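Local coordinates for uncharacterized protein (Sulfolobus tokodaii, PDB 2PD2), which is of unknown function but belongs to the DsrE/DsrF-like family, some of whose members take part in sulfur transfer, at residues V3-K8 and A30-V35; N61-G66 and G84-T89; S39-L44 and R72-S77; Q15-V20 and S52-L57. All coordinates share one frame; numbering follows the deposited sequence.

Contact 1 of 4, residues V3-K8 and A30-V35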
loop_
_atom_site.group_PDB
_atom_site.type_symbol
_atom_site.label_atom_id
_atom_site.label_comp_id
_atom_site.label_asym_id
_atom_site.label_seq_id
_atom_site.Cartn_x
_atom_site.Cartn_y
_atom_site.Cartn_z
ATOM N N VAL A 3 -2.911 -0.981 15.182
ATOM C CA VAL A 3 -2.859 -0.853 13.728
ATOM C C VAL A 3 -2.572 0.586 13.302
ATOM O O VAL A 3 -3.256 1.512 13.734
ATOM C CB VAL A 3 -4.206 -1.264 13.081
ATOM C CG1 VAL A 3 -4.085 -1.253 11.561
ATOM C CG2 VAL A 3 -4.632 -2.646 13.581
ATOM N N VAL A 4 -1.544 0.774 12.482
ATOM C CA VAL A 4 -1.240 2.099 11.978
ATOM C C VAL A 4 -1.732 2.083 10.527
ATOM O O VAL A 4 -1.256 1.308 9.693
ATOM C CB VAL A 4 0.283 2.428 12.080
ATOM C CG1 VAL A 4 1.108 1.440 11.283
ATOM C CG2 VAL A 4 0.532 3.852 11.612
ATOM N N VAL A 5 -2.730 2.914 10.253
ATOM C CA VAL A 5 -3.340 3.006 8.934
ATOM C C VAL A 5 -2.818 4.186 8.120
ATOM O O VAL A 5 -2.746 5.309 8.609
ATOM C CB VAL A 5 -4.866 3.172 9.051
ATOM C CG1 VAL A 5 -5.491 3.269 7.654
ATOM C CG2 VAL A 5 -5.464 2.008 9.834
ATOM N N GLN A 6 -2.477 3.929 6.865
ATOM C CA GLN A 6 -1.983 4.982 5.985
ATOM C C GLN A 6 -2.999 5.321 4.896
ATOM O O GLN A 6 -3.610 4.429 4.316
ATOM C CB GLN A 6 -0.683 4.543 5.305
ATOM C CG GLN A 6 -0.272 5.431 4.119
ATOM C CD GLN A 6 0.720 4.743 3.203
ATOM O OE1 GLN A 6 0.599 3.545 2.936
ATOM N NE2 GLN A 6 1.697 5.495 2.705
ATOM N N ILE A 7 -3.181 6.612 4.639
ATOM C CA ILE A 7 -4.067 7.074 3.570
ATOM C C ILE A 7 -3.293 8.197 2.886
ATOM O O ILE A 7 -2.917 9.171 3.537
ATOM C CB ILE A 7 -5.403 7.638 4.099
ATOM C CG1 ILE A 7 -6.117 6.598 4.965
ATOM C CG2 ILE A 7 -6.295 8.009 2.926
ATOM C CD1 ILE A 7 -7.455 7.075 5.512
ATOM N N LYS A 8 -3.048 8.063 1.585
ATOM C CA LYS A 8 -2.273 9.073 0.867
ATOM C C LYS A 8 -2.964 9.709 -0.337
ATOM O O LYS A 8 -2.595 10.806 -0.758
ATOM C CB LYS A 8 -0.942 8.467 0.407
ATOM C CG LYS A 8 -1.088 7.184 -0.415
ATOM C CD LYS A 8 0.261 6.695 -0.960
ATOM C CE LYS A 8 0.161 5.314 -1.616
ATOM N NZ LYS A 8 0.068 4.187 -0.624
ATOM N N ALA A 30 -9.539 -2.808 19.001
ATOM C CA ALA A 30 -8.450 -2.390 18.132
ATOM C C ALA A 30 -7.954 -1.021 18.595
ATOM O O ALA A 30 -8.742 -0.189 19.045
ATOM C CB ALA A 30 -8.934 -2.304 16.688
ATOM N N GLU A 31 -6.644 -0.806 18.502
ATOM C CA GLU A 31 -6.041 0.471 18.859
ATOM C C GLU A 31 -5.582 0.993 17.504
ATOM O O GLU A 31 -4.576 0.541 16.959
ATOM C CB GLU A 31 -4.850 0.255 19.784
ATOM C CG GLU A 31 -4.552 1.429 20.680
ATOM C CD GLU A 31 -3.367 1.173 21.582
ATOM O OE1 GLU A 31 -3.239 0.036 22.090
ATOM O OE2 GLU A 31 -2.569 2.107 21.782
ATOM N N ILE A 32 -6.326 1.950 16.962
ATOM C CA ILE A 32 -6.044 2.462 15.632
ATOM C C ILE A 32 -5.547 3.896 15.533
ATOM O O ILE A 32 -6.080 4.794 16.178
ATOM C CB ILE A 32 -7.318 2.346 14.752
ATOM C CG1 ILE A 32 -7.849 0.909 14.786
ATOM C CG2 ILE A 32 -7.018 2.769 13.315
ATOM C CD1 ILE A 32 -9.323 0.810 14.405
ATOM N N GLU A 33 -4.524 4.090 14.700
ATOM C CA GLU A 33 -3.968 5.408 14.422
ATOM C C GLU A 33 -3.988 5.564 12.906
ATOM O O GLU A 33 -3.442 4.735 12.182
ATOM C CB GLU A 33 -2.519 5.550 14.899
ATOM C CG GLU A 33 -1.925 6.901 14.489
ATOM C CD GLU A 33 -0.474 7.083 14.911
ATOM O OE1 GLU A 33 -0.084 6.559 15.972
ATOM O OE2 GLU A 33 0.272 7.773 14.189
ATOM N N VAL A 34 -4.628 6.616 12.426
ATOM C CA VAL A 34 -4.700 6.841 10.994
ATOM C C VAL A 34 -3.826 8.023 10.620
ATOM O O VAL A 34 -4.016 9.132 11.124
ATOM C CB VAL A 34 -6.139 7.132 10.539
ATOM C CG1 VAL A 34 -6.180 7.239 9.018
ATOM C CG2 VAL A 34 -7.076 6.031 11.028
ATOM N N VAL A 35 -2.874 7.779 9.731
ATOM C CA VAL A 35 -1.955 8.815 9.270
ATOM C C VAL A 35 -2.275 9.238 7.835
ATOM O O VAL A 35 -2.177 8.430 6.905
ATOM C CB VAL A 35 -0.496 8.306 9.299
ATOM C CG1 VAL A 35 0.446 9.375 8.723
ATOM C CG2 VAL A 35 -0.101 7.938 10.723
#

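Contact 2 of 4, residues N61-G66 and G84-T89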
loop_
_atom_site.group_PDB
_atom_site.type_symbol
_atom_site.label_atom_id
_atom_site.label_comp_id
_atom_site.label_asym_id
_atom_site.label_seq_id
_atom_site.Cartn_x
_atom_site.Cartn_y
_atom_site.Cartn_z
ATOM N N ASN A 61 -12.579 6.905 19.564
ATOM C CA ASN A 61 -11.242 6.901 20.159
ATOM C C ASN A 61 -10.115 6.524 19.195
ATOM O O ASN A 61 -9.080 5.997 19.604
ATOM C CB ASN A 61 -11.203 5.978 21.383
ATOM C CG ASN A 61 -9.991 6.230 22.260
ATOM O OD1 ASN A 61 -9.607 7.377 22.477
ATOM N ND2 ASN A 61 -9.391 5.163 22.780
ATOM N N ILE A 62 -10.316 6.806 17.915
ATOM C CA ILE A 62 -9.304 6.521 16.911
ATOM C C ILE A 62 -8.405 7.756 16.784
ATOM O O ILE A 62 -8.895 8.883 16.738
ATOM C CB ILE A 62 -9.978 6.174 15.564
ATOM C CG1 ILE A 62 -10.648 4.798 15.684
ATOM C CG2 ILE A 62 -8.962 6.174 14.434
ATOM C CD1 ILE A 62 -11.443 4.370 14.466
ATOM N N LEU A 63 -7.091 7.544 16.765
ATOM C CA LEU A 63 -6.142 8.650 16.654
ATOM C C LEU A 63 -5.992 9.085 15.199
ATOM O O LEU A 63 -5.556 8.296 14.351
ATOM C CB LEU A 63 -4.771 8.229 17.210
ATOM C CG LEU A 63 -3.636 9.260 17.156
ATOM C CD1 LEU A 63 -4.052 10.529 17.917
ATOM C CD2 LEU A 63 -2.366 8.659 17.769
ATOM N N ILE A 64 -6.357 10.332 14.913
ATOM C CA ILE A 64 -6.265 10.870 13.553
ATOM C C ILE A 64 -5.042 11.773 13.465
ATOM O O ILE A 64 -4.951 12.774 14.172
ATOM C CB ILE A 64 -7.525 11.684 13.171
ATOM C CG1 ILE A 64 -8.781 10.816 13.319
ATOM C CG2 ILE A 64 -7.397 12.189 11.739
ATOM C CD1 ILE A 64 -8.756 9.519 12.493
ATOM N N VAL A 65 -4.112 11.421 12.580
ATOM C CA VAL A 65 -2.864 12.164 12.435
ATOM C C VAL A 65 -2.616 12.727 11.037
ATOM O O VAL A 65 -2.772 12.027 10.036
ATOM C CB VAL A 65 -1.667 11.252 12.832
ATOM C CG1 VAL A 65 -0.350 11.925 12.510
ATOM C CG2 VAL A 65 -1.737 10.930 14.318
ATOM N N GLY A 66 -2.215 13.994 10.979
ATOM C CA GLY A 66 -1.930 14.627 9.702
ATOM C C GLY A 66 -0.445 14.912 9.534
ATOM O O GLY A 66 0.239 15.267 10.498
ATOM N N GLY A 84 -8.712 18.921 17.132
ATOM C CA GLY A 84 -8.490 17.619 17.738
ATOM C C GLY A 84 -7.620 16.716 16.887
ATOM O O GLY A 84 -7.414 15.543 17.208
ATOM N N ILE A 85 -7.116 17.263 15.787
ATOM C CA ILE A 85 -6.248 16.524 14.883
ATOM C C ILE A 85 -4.808 16.632 15.388
ATOM O O ILE A 85 -4.351 17.722 15.721
ATOM C CB ILE A 85 -6.299 17.129 13.446
ATOM C CG1 ILE A 85 -7.629 16.786 12.770
ATOM C CG2 ILE A 85 -5.118 16.646 12.627
ATOM C CD1 ILE A 85 -7.942 15.324 12.728
ATOM N N LYS A 86 -4.096 15.512 15.459
ATOM C CA LYS A 86 -2.698 15.555 15.878
ATOM C C LYS A 86 -1.878 15.663 14.604
ATOM O O LYS A 86 -2.320 15.230 13.543
ATOM C CB LYS A 86 -2.296 14.294 16.651
ATOM C CG LYS A 86 -2.717 14.303 18.113
ATOM C CD LYS A 86 -4.221 14.479 18.232
ATOM C CE LYS A 86 -4.703 14.271 19.643
ATOM N NZ LYS A 86 -6.176 14.468 19.714
ATOM N N ILE A 87 -0.697 16.257 14.713
ATOM C CA ILE A 87 0.187 16.440 13.571
ATOM C C ILE A 87 1.568 15.871 13.880
ATOM O O ILE A 87 2.034 15.958 15.011
ATOM C CB ILE A 87 0.350 17.943 13.249
ATOM C CG1 ILE A 87 -0.992 18.530 12.809
ATOM C CG2 ILE A 87 1.404 18.140 12.180
ATOM C CD1 ILE A 87 -0.998 20.044 12.747
ATOM N N VAL A 88 2.212 15.278 12.879
ATOM C CA VAL A 88 3.560 14.754 13.054
ATOM C C VAL A 88 4.431 15.433 12.011
ATOM O O VAL A 88 3.929 15.910 10.990
ATOM C CB VAL A 88 3.631 13.213 12.873
ATOM C CG1 VAL A 88 2.844 12.536 13.976
ATOM C CG2 VAL A 88 3.105 12.807 11.496
ATOM N N THR A 89 5.732 15.496 12.273
ATOM C CA THR A 89 6.655 16.147 11.352
ATOM C C THR A 89 6.627 15.494 9.975
ATOM O O THR A 89 6.681 16.179 8.949
ATOM C CB THR A 89 8.109 16.117 11.899
ATOM O OG1 THR A 89 8.551 14.761 12.019
ATOM C CG2 THR A 89 8.182 16.779 13.267
HETATM O O HOH W 1 -7.146 12.266 16.830
#

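Contact 3 of 4, residues S39-L44 and R72-S77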
loop_
_atom_site.group_PDB
_atom_site.type_symbol
_atom_site.label_atom_id
_atom_site.label_comp_id
_atom_site.label_asym_id
_atom_site.label_seq_id
_atom_site.Cartn_x
_atom_site.Cartn_y
_atom_site.Cartn_z
ATOM N N SER A 39 -1.711 14.080 -0.825
ATOM C CA SER A 39 -2.964 14.797 -1.059
ATOM C C SER A 39 -4.101 14.480 -0.101
ATOM O O SER A 39 -5.028 15.276 0.059
ATOM C CB SER A 39 -3.446 14.577 -2.498
ATOM O OG SER A 39 -3.840 13.235 -2.704
ATOM N N ALA A 40 -4.039 13.324 0.549
ATOM C CA ALA A 40 -5.104 12.940 1.465
ATOM C C ALA A 40 -5.242 13.908 2.646
ATOM O O ALA A 40 -6.286 13.960 3.294
ATOM C CB ALA A 40 -4.875 11.501 1.964
ATOM N N ILE A 41 -4.200 14.687 2.919
ATOM C CA ILE A 41 -4.250 15.636 4.033
ATOM C C ILE A 41 -5.448 16.589 3.894
ATOM O O ILE A 41 -5.986 17.081 4.889
ATOM C CB ILE A 41 -2.947 16.482 4.113
ATOM C CG1 ILE A 41 -2.916 17.288 5.411
ATOM C CG2 ILE A 41 -2.868 17.441 2.927
ATOM C CD1 ILE A 41 -2.773 16.433 6.655
ATOM N N LYS A 42 -5.871 16.837 2.660
ATOM C CA LYS A 42 -6.985 17.745 2.425
ATOM C C LYS A 42 -8.276 17.276 3.083
ATOM O O LYS A 42 -9.177 18.076 3.333
ATOM C CB LYS A 42 -7.201 17.946 0.925
ATOM C CG LYS A 42 -6.063 18.701 0.253
ATOM C CD LYS A 42 -6.330 18.936 -1.225
ATOM C CE LYS A 42 -6.328 17.642 -2.020
ATOM N NZ LYS A 42 -6.643 17.901 -3.459
ATOM N N ALA A 43 -8.360 15.984 3.381
ATOM C CA ALA A 43 -9.553 15.453 4.012
ATOM C C ALA A 43 -9.689 15.943 5.448
ATOM O O ALA A 43 -10.760 15.824 6.040
ATOM C CB ALA A 43 -9.542 13.921 3.980
ATOM N N LEU A 44 -8.618 16.499 6.013
ATOM C CA LEU A 44 -8.675 16.989 7.391
ATOM C C LEU A 44 -9.046 18.471 7.489
ATOM O O LEU A 44 -8.984 19.061 8.566
ATOM C CB LEU A 44 -7.337 16.747 8.111
ATOM C CG LEU A 44 -6.857 15.294 8.157
ATOM C CD1 LEU A 44 -5.575 15.201 8.965
ATOM C CD2 LEU A 44 -7.934 14.413 8.765
ATOM N N ARG A 72 2.089 21.489 4.573
ATOM C CA ARG A 72 2.875 22.567 3.967
ATOM C C ARG A 72 2.865 22.568 2.443
ATOM O O ARG A 72 2.706 23.618 1.823
ATOM C CB ARG A 72 4.326 22.511 4.455
ATOM C CG ARG A 72 4.501 22.811 5.937
ATOM C CD ARG A 72 5.969 22.726 6.348
ATOM N NE ARG A 72 6.173 23.034 7.762
ATOM C CZ ARG A 72 7.366 23.117 8.346
ATOM N NH1 ARG A 72 8.470 22.913 7.637
ATOM N NH2 ARG A 72 7.459 23.405 9.637
ATOM N N SER A 73 3.039 21.399 1.834
ATOM C CA SER A 73 3.046 21.311 0.377
ATOM C C SER A 73 1.668 21.583 -0.242
ATOM O O SER A 73 1.573 21.951 -1.410
ATOM C CB SER A 73 3.564 19.938 -0.071
ATOM O OG SER A 73 2.729 18.894 0.395
ATOM N N GLN A 74 0.605 21.400 0.536
ATOM C CA GLN A 74 -0.748 21.656 0.045
ATOM C C GLN A 74 -1.176 23.078 0.412
ATOM O O GLN A 74 -2.329 23.463 0.220
ATOM C CB GLN A 74 -1.735 20.653 0.650
ATOM C CG GLN A 74 -1.626 19.228 0.104
ATOM C CD GLN A 74 -2.026 19.137 -1.352
ATOM O OE1 GLN A 74 -2.963 19.806 -1.794
ATOM N NE2 GLN A 74 -1.330 18.297 -2.104
ATOM N N ASN A 75 -0.231 23.848 0.945
ATOM C CA ASN A 75 -0.476 25.225 1.362
ATOM C C ASN A 75 -1.680 25.353 2.282
ATOM O O ASN A 75 -2.565 26.174 2.041
ATOM C CB ASN A 75 -0.668 26.134 0.145
ATOM C CG ASN A 75 0.581 26.237 -0.699
ATOM O OD1 ASN A 75 1.690 26.305 -0.172
ATOM N ND2 ASN A 75 0.411 26.259 -2.016
ATOM N N LEU A 76 -1.713 24.535 3.329
ATOM C CA LEU A 76 -2.809 24.584 4.287
ATOM C C LEU A 76 -2.310 25.184 5.590
ATOM O O LEU A 76 -1.113 25.202 5.851
ATOM C CB LEU A 76 -3.366 23.183 4.560
ATOM C CG LEU A 76 -3.888 22.405 3.352
ATOM C CD1 LEU A 76 -4.478 21.086 3.830
ATOM C CD2 LEU A 76 -4.932 23.225 2.607
ATOM N N SER A 77 -3.241 25.676 6.397
ATOM C CA SER A 77 -2.926 26.273 7.689
ATOM C C SER A 77 -3.514 25.388 8.782
ATOM O O SER A 77 -4.606 24.843 8.620
ATOM C CB SER A 77 -3.534 27.672 7.782
ATOM O OG SER A 77 -3.422 28.186 9.096
HETATM O O HOH W 2 -4.257 19.702 -4.172
#

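Contact 4 of 4, residues Q15-V20 and S52-L57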
loop_
_atom_site.group_PDB
_atom_site.type_symbol
_atom_site.label_atom_id
_atom_site.label_comp_id
_atom_site.label_asym_id
_atom_site.label_seq_id
_atom_site.Cartn_x
_atom_site.Cartn_y
_atom_site.Cartn_z
ATOM N N GLN A 15 -13.498 5.854 0.488
ATOM C CA GLN A 15 -13.420 4.402 0.633
ATOM C C GLN A 15 -12.471 3.994 1.753
ATOM O O GLN A 15 -12.723 3.019 2.459
ATOM C CB GLN A 15 -12.989 3.752 -0.686
ATOM C CG GLN A 15 -14.104 3.706 -1.720
ATOM C CD GLN A 15 -13.659 3.090 -3.027
ATOM O OE1 GLN A 15 -12.824 3.652 -3.735
ATOM N NE2 GLN A 15 -14.210 1.925 -3.353
ATOM N N ALA A 16 -11.387 4.746 1.921
ATOM C CA ALA A 16 -10.422 4.449 2.972
ATOM C C ALA A 16 -11.079 4.596 4.335
ATOM O O ALA A 16 -10.923 3.742 5.209
ATOM C CB ALA A 16 -9.219 5.387 2.870
ATOM N N LEU A 17 -11.815 5.687 4.521
ATOM C CA LEU A 17 -12.484 5.915 5.798
ATOM C C LEU A 17 -13.514 4.825 6.084
ATOM O O LEU A 17 -13.675 4.411 7.232
ATOM C CB LEU A 17 -13.145 7.301 5.815
ATOM C CG LEU A 17 -12.173 8.480 5.676
ATOM C CD1 LEU A 17 -12.939 9.790 5.790
ATOM C CD2 LEU A 17 -11.108 8.406 6.758
ATOM N N ARG A 18 -14.216 4.356 5.055
ATOM C CA ARG A 18 -15.187 3.292 5.284
ATOM C C ARG A 18 -14.436 2.031 5.684
ATOM O O ARG A 18 -14.908 1.257 6.507
ATOM C CB ARG A 18 -16.034 3.011 4.038
ATOM C CG ARG A 18 -16.951 1.796 4.231
ATOM C CD ARG A 18 -17.966 1.591 3.112
ATOM N NE ARG A 18 -17.349 1.493 1.792
ATOM C CZ ARG A 18 -17.113 2.534 1.000
ATOM N NH1 ARG A 18 -17.450 3.756 1.393
ATOM N NH2 ARG A 18 -16.540 2.354 -0.184
ATOM N N SER A 19 -13.259 1.829 5.099
ATOM C CA SER A 19 -12.450 0.662 5.430
ATOM C C SER A 19 -11.983 0.727 6.884
ATOM O O SER A 19 -11.912 -0.294 7.566
ATOM C CB SER A 19 -11.251 0.562 4.488
ATOM O OG SER A 19 -11.658 0.146 3.195
ATOM N N VAL A 20 -11.658 1.923 7.363
ATOM C CA VAL A 20 -11.240 2.072 8.754
ATOM C C VAL A 20 -12.429 1.739 9.660
ATOM O O VAL A 20 -12.274 1.092 10.698
ATOM C CB VAL A 20 -10.745 3.503 9.046
ATOM C CG1 VAL A 20 -10.474 3.664 10.539
ATOM C CG2 VAL A 20 -9.460 3.770 8.263
ATOM N N SER A 52 -17.560 14.840 8.959
ATOM C CA SER A 52 -18.419 14.107 9.884
ATOM C C SER A 52 -17.930 12.682 10.124
ATOM O O SER A 52 -18.060 12.149 11.226
ATOM C CB SER A 52 -19.864 14.094 9.374
ATOM O OG SER A 52 -19.966 13.417 8.136
ATOM N N ILE A 53 -17.359 12.062 9.098
ATOM C CA ILE A 53 -16.853 10.707 9.251
ATOM C C ILE A 53 -15.595 10.732 10.128
ATOM O O ILE A 53 -15.426 9.893 11.014
ATOM C CB ILE A 53 -16.532 10.084 7.877
ATOM C CG1 ILE A 53 -17.815 10.019 7.037
ATOM C CG2 ILE A 53 -15.935 8.701 8.062
ATOM C CD1 ILE A 53 -17.629 9.442 5.641
ATOM N N ILE A 54 -14.717 11.697 9.879
ATOM C CA ILE A 54 -13.495 11.836 10.665
ATOM C C ILE A 54 -13.838 12.078 12.138
ATOM O O ILE A 54 -13.225 11.502 13.038
ATOM C CB ILE A 54 -12.649 13.006 10.135
ATOM C CG1 ILE A 54 -12.067 12.627 8.772
ATOM C CG2 ILE A 54 -11.536 13.359 11.122
ATOM C CD1 ILE A 54 -11.409 13.772 8.063
ATOM N N GLU A 55 -14.829 12.931 12.373
ATOM C CA GLU A 55 -15.261 13.244 13.730
ATOM C C GLU A 55 -15.817 12.001 14.414
ATOM O O GLU A 55 -15.636 11.811 15.618
ATOM C CB GLU A 55 -16.312 14.355 13.697
ATOM C CG GLU A 55 -15.789 15.661 13.124
ATOM C CD GLU A 55 -16.855 16.738 13.056
ATOM O OE1 GLU A 55 -17.946 16.462 12.512
ATOM O OE2 GLU A 55 -16.600 17.859 13.538
ATOM N N ASP A 56 -16.486 11.147 13.644
ATOM C CA ASP A 56 -17.036 9.911 14.192
ATOM C C ASP A 56 -15.901 8.962 14.607
ATOM O O ASP A 56 -15.983 8.304 15.644
ATOM C CB ASP A 56 -17.940 9.228 13.162
ATOM C CG ASP A 56 -18.516 7.917 13.666
ATOM O OD1 ASP A 56 -19.184 7.915 14.726
ATOM O OD2 ASP A 56 -18.305 6.884 12.999
ATOM N N LEU A 57 -14.845 8.896 13.799
ATOM C CA LEU A 57 -13.704 8.038 14.115
ATOM C C LEU A 57 -13.055 8.537 15.408
ATOM O O LEU A 57 -12.630 7.748 16.255
ATOM C CB LEU A 57 -12.676 8.061 12.976
ATOM C CG LEU A 57 -13.121 7.498 11.617
ATOM C CD1 LEU A 57 -11.976 7.590 10.620
ATOM C CD2 LEU A 57 -13.565 6.050 11.772
#

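Contact 1 of 4, residues V3-K8 and A30-V35
The flat peptide planes of residues 3-7 and 31-35 form a two-strand parallel ribbon, with the side chains of Val3, Val5, Ile32 and Val34 on one face and those of Val4, Gln6, Glu33 and Val35 on the other. At the shared edge five backbone hydrogen bonds zip the strands together. Val3 N gives to Glu31 O, Glu33 N to Val3 O and Ile7 N to Val35 O. The tightest rungs lie at the middle, where Val5 N reaches Glu33 O at 2.7 Å and Val35 N reaches Val5 O at 2.7 Å. This last bond is almost straight, 174° at the hydrogen. Between rungs the CA-H groups lean on the same carbonyls, Val34 CA lying 3.4 Å from Val5 O.

Val5 CG2, anti to its own carbonyl carbon, lies alongside Ile32 CG2 at 3.9 Å, the two side chains pointing the same way. Ile7, extended at chi2 (-179°), crosses obliquely so that its CD1 touches Val34 CG1 at 3.7 Å. On the other face Val4 CG2 meets Val35 CG2 more loosely, at 4.2 Å. Nearby, the Gln6 amide is well satisfied: OE1 bonds to Tyr105, while NE2 bonds to His37 and to Ala107 O of the second subunit.

The pair sits in mid-sheet. Strand 104-107 borders residues 3-7 and strand 63-67 borders residues 31-35. Helix 13-26, the crossover of this beta-alpha-beta unit, covers the Val5 face through Ala16, Val20 and Leu23, and helix 91-100 covers the Val4 face through Glu94, Ile95 and Lys98.

Contact 2 of 4, residues N61-G66 and G84-T89
Three backbone hydrogen bonds make the parallel pairing. Lys86 N gives to Ile64 O at 3.1 Å and Val88 N to Gly66 O, both nearly along the C=O axis. Between them Gly66 N reaches Lys86 O at 2.8 Å. The strands are strongly twisted, 45° between their short axes.

The apolar contacts are uneven. Ile85 CD1 drives against Ile64 CG2 at 3.3 Å, tighter than ordinary van der Waals contact. Next to them, Gly66 has no side chain, and Ile85 CG2 comes to within 4.3 Å of Gly66 N. Val65 CG1, anti to the backbone N, meets Val88 CG1 at 3.6 Å, close but not overtight, with the side chains roughly perpendicular. Leu63 CD1 rests against the aliphatic part of Lys86, 4.0 Å from CD.

Polar ends tie the segment to its own loop. Lys86, bent at chi2 (58°), turns its NZ back to Gly84 O, 3.0 Å away and above the carbonyl plane. Water 1 accepts from Ile64 N and gives a weak bond to the same Gly84 O, linking strand 63-67 to the loop that leads into strand 86-88, just ahead of the first rung.

Strand 86-88 forms one outer edge of the parallel sheet within this chain, reached from strand 63-67 through helix 68-73 as a beta-alpha-beta unit.

Contact 3 of 4, residues S39-L44 and R72-S77
This is a small surface contact between two connecting pieces: the 3-10 segment 39-44 that follows strand 31-36, and the turn that ends helix 68-73. No hydrogen bond passes directly between the segments; side-chain packing and one water join them.

Gln74 carries most of it. With CG anti to the carbonyl carbon and the chain folded at chi2 (-67°), its CG lies on Ile41 CG2 at 3.6 Å, the two side chains sliding past each other in opposite directions. Ile41 CG2 occupies the crowded position between its backbone N and carbonyl carbon. There it also receives Leu76 CD1 at 4.1 Å. The Gln74 and Lys42 side chains cross at about a right angle, with Gln74 OE1 3.5 Å from Lys42 CD, while Gln74 NE2 faces Ser39 CA at 4.0 Å.

Lys42 bends at chi3 (-67°), and water 2 links the two polar ends: it accepts from Lys42 NZ at 3.1 Å and donates to Gln74 OE1 at 2.7 Å. The ammonium group has a second partner in Phe10, a cation-pi contact.

Gln74 is the first residue to leave the helix, and Asn75, at positive phi, is the C-prime residue of a Schellman motif, with Leu76 N bonded to Ile71 O and Asn75 N to Arg72 O.

Contact 4 of 4, residues Q15-V20 and S52-L57
Leu17 is the centre of this helix pair, with three side chains of helix 51-59 around it. Its CB and CD1 both touch Ile53 CG2, at 3.8 Å and 3.9 Å. CD1 also reaches Ile54 CG1 at 4.2 Å, while CD2 meets Leu57 CD1 at 4.0 Å. One turn further along, Val20 CG1 touches the other branch of Leu57, CD2, at 4.1 Å. The side chains of Leu17 and Val20 cross their partners Ile53 and Leu57 obliquely.

Torsions set this up. Leu17 and Leu57 both hold CG anti to the carbonyl carbon with an extended chi2, and the fork of Leu57 splits its methyls between Leu17 and Val20. In Ile53 it is CG2, anti to the backbone N, that does the touching, whereas Val20 presents the CG1 anti to its N. The helix segments run nearly alongside, 23° between directions and 10.8 Å apart at closest approach.

Further out, Leu17 rests on Ile7 and Val20 on Val5, both of strand 2-7, which sets helix 13-26 against the sheet. Leu108 and Leu44, from neighbouring loops, pack on Val20 and Ile54. Ser19, turned elsewhere, bonds to Gln38 of the third subunit.

Every touching atom here is aliphatic carbon, and no hydrogen bond links the segments: the contact depends on shape and exclusion of water.

How the contacts relate
From the N terminus, contact 1 closes first, running through helix 13-26 to pair strands 2-7 and 31-36. Contact 4 opens inside that loop, at 15-20, and closes at 52-57, so the two cross. Contact 3 opens at 39-44 before contact 4 has closed, and contact 2 opens at 61-66 before contact 3 closes at 72-77; each of these pairs crosses as well. Contact 2 finishes last, at 84-89. None is enclosed within another. Contacts 1 and 2 meet in one sheet, Val34 probably hydrogen-bonding to both Leu63 and Val65. Contact 4 covers one face; contact 3 joins the end of helix 68-73 to a 3-10 segment that packs on strand 63-67 and Ile85.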